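PDB 6A7H: RTX toxin from Vibrio vulnificus CMCP6, which probably inactivates the small GTPases Ras and Rap1 of the host by cleaving them as a site-specific endopeptidase of a sepsis-causing pathogen. Local coordinates for residues L339-D344 with A365-K370. Sequence-based numbering, arbitrary orientation.
Sequences LHLRSD and AMLKTK
M366 meets L341 through its terminal methyl: CE lies 3.5 Å from L341 CD2, at the end of a thioether chain that bends at its last torsion (chi3 39°). L367 follows with a looser touch, its CD2 standing 4.2 Å from L341 CD1, so CD1 of L341 takes L367 while CD2 takes M366 and, more loosely, K370 CG at 4.1 Å. L372, A346, I350, A389 and F377 also touch the L341 side chain, which puts it in contact with helix 343-356, strand 386-391 and helix 374-383. K370, just past the helix end, turns at chi2 (-58°) and lays its aliphatic chain along H340 O, with CG at 3.5 Å and CE at 3.6 Å. K370 NZ remains 5.3 Å from R342 NH1; D200, salt-bridged to R342 and weakly paired with K370 at long range, probably eases the repulsion between these like charges. With no hydrogen bond across the two segments, the loop after strand 333-338 meets helix 361-369 and the residue just beyond it by hydrophobic packing of L341, M366 and L367, and by van der Waals contact of lysine methylenes with H340 O, perhaps aided by weak electrostatic attraction to the ammonium, 4.1 Å from that oxygen at NZ.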
loop_
_atom_site.group_PDB
_atom_site.type_symbol
_atom_site.label_atom_id
_atom_site.label_comp_id
_atom_site.label_asym_id
_atom_site.label_seq_id
_atom_site.Cartn_x
_atom_site.Cartn_y
_atom_site.Cartn_z
ATOM N N LEU A 339 -10.841 7.280 9.782
ATOM C CA LEU A 339 -10.046 7.250 8.559
ATOM C C LEU A 339 -8.821 8.155 8.735
ATOM O O LEU A 339 -7.856 8.074 7.975
ATOM C CB LEU A 339 -10.881 7.687 7.341
ATOM C CG LEU A 339 -10.183 7.592 5.975
ATOM C CD1 LEU A 339 -9.730 6.140 5.640
ATOM C CD2 LEU A 339 -11.055 8.179 4.887
ATOM N N HIS A 340 -8.860 9.003 9.760
ATOM C CA HIS A 340 -7.802 9.978 10.015
ATOM C C HIS A 340 -6.434 9.365 10.333
ATOM O O HIS A 340 -5.394 10.002 10.132
ATOM C CB HIS A 340 -8.226 10.903 11.168
ATOM C CG HIS A 340 -9.588 11.500 10.995
ATOM N ND1 HIS A 340 -10.748 10.779 11.190
ATOM C CD2 HIS A 340 -9.979 12.757 10.651
ATOM C CE1 HIS A 340 -11.793 11.562 10.976
ATOM N NE2 HIS A 340 -11.353 12.765 10.642
ATOM N N LEU A 341 -6.438 8.138 10.834
ATOM C CA LEU A 341 -5.213 7.452 11.221
ATOM C C LEU A 341 -4.990 6.181 10.387
ATOM O O LEU A 341 -5.948 5.497 10.010
ATOM C CB LEU A 341 -5.254 7.107 12.712
ATOM C CG LEU A 341 -5.452 8.318 13.619
ATOM C CD1 LEU A 341 -5.616 7.884 15.094
ATOM C CD2 LEU A 341 -4.273 9.297 13.464
ATOM N N ARG A 342 -3.723 5.882 10.107
ATOM C CA ARG A 342 -3.336 4.709 9.332
ATOM C C ARG A 342 -3.196 3.464 10.219
ATOM O O ARG A 342 -2.524 3.505 11.242
ATOM C CB ARG A 342 -2.024 4.984 8.591
ATOM C CG ARG A 342 -2.134 6.130 7.608
ATOM C CD ARG A 342 -0.856 6.315 6.818
ATOM N NE ARG A 342 -1.177 6.647 5.433
ATOM C CZ ARG A 342 -1.174 7.881 4.959
ATOM N NH1 ARG A 342 -0.843 8.874 5.754
ATOM N NH2 ARG A 342 -1.483 8.121 3.698
ATOM N N SER A 343 -3.827 2.367 9.811
ATOM C CA SER A 343 -3.885 1.145 10.620
ATOM C C SER A 343 -2.511 0.574 11.018
ATOM O O SER A 343 -2.281 0.281 12.191
ATOM C CB SER A 343 -4.678 0.064 9.879
ATOM O OG SER A 343 -4.893 -1.053 10.727
ATOM N N ASP A 344 -1.604 0.422 10.053
ATOM C CA ASP A 344 -0.276 -0.142 10.330
ATOM C C ASP A 344 0.519 0.686 11.336
ATOM O O ASP A 344 0.993 0.169 12.340
ATOM C CB ASP A 344 0.538 -0.285 9.036
ATOM C CG ASP A 344 0.084 -1.471 8.190
ATOM O OD1 ASP A 344 -0.728 -2.278 8.689
ATOM O OD2 ASP A 344 0.547 -1.609 7.034
ATOM N N ALA A 365 2.049 13.013 18.803
ATOM C CA ALA A 365 2.453 13.733 17.597
ATOM C C ALA A 365 1.509 13.479 16.408
ATOM O O ALA A 365 1.208 14.400 15.647
ATOM C CB ALA A 365 3.877 13.365 17.222
ATOM N N MET A 366 1.065 12.235 16.256
ATOM C CA MET A 366 0.085 11.849 15.233
ATOM C C MET A 366 -1.249 12.562 15.422
ATOM O O MET A 366 -1.837 13.049 14.461
ATOM C CB MET A 366 -0.184 10.343 15.248
ATOM C CG MET A 366 0.986 9.434 14.967
ATOM S SD MET A 366 0.420 7.766 14.533
ATOM C CE MET A 366 -0.974 8.271 13.569
ATOM N N LEU A 367 -1.741 12.580 16.657
ATOM C CA LEU A 367 -2.998 13.262 16.962
ATOM C C LEU A 367 -2.891 14.753 16.657
ATOM O O LEU A 367 -3.809 15.346 16.095
ATOM C CB LEU A 367 -3.388 13.053 18.420
ATOM C CG LEU A 367 -3.628 11.599 18.822
ATOM C CD1 LEU A 367 -4.284 11.515 20.216
ATOM C CD2 LEU A 367 -4.471 10.877 17.763
ATOM N N LYS A 368 -1.766 15.353 17.025
ATOM C CA LYS A 368 -1.526 16.768 16.747
ATOM C C LYS A 368 -1.497 17.029 15.243
ATOM O O LYS A 368 -2.117 17.973 14.756
ATOM C CB LYS A 368 -0.206 17.228 17.386
ATOM C CG LYS A 368 0.144 18.701 17.181
ATOM C CD LYS A 368 1.531 19.017 17.786
ATOM C CE LYS A 368 1.889 20.476 17.673
ATOM N NZ LYS A 368 1.931 20.947 16.257
ATOM N N THR A 369 -0.778 16.183 14.511
ATOM C CA THR A 369 -0.682 16.329 13.072
ATOM C C THR A 369 -2.060 16.259 12.413
ATOM O O THR A 369 -2.360 17.027 11.507
ATOM C CB THR A 369 0.223 15.257 12.471
ATOM O OG1 THR A 369 1.519 15.346 13.078
ATOM C CG2 THR A 369 0.355 15.463 10.962
ATOM N N LYS A 370 -2.900 15.356 12.901
ATOM C CA LYS A 370 -4.237 15.162 12.347
ATOM C C LYS A 370 -5.313 16.021 13.015
ATOM O O LYS A 370 -6.496 15.864 12.724
ATOM C CB LYS A 370 -4.620 13.683 12.445
ATOM C CG LYS A 370 -3.825 12.820 11.500
ATOM C CD LYS A 370 -4.037 13.329 10.080
ATOM C CE LYS A 370 -3.138 12.671 9.086
ATOM N NZ LYS A 370 -3.715 12.840 7.707
#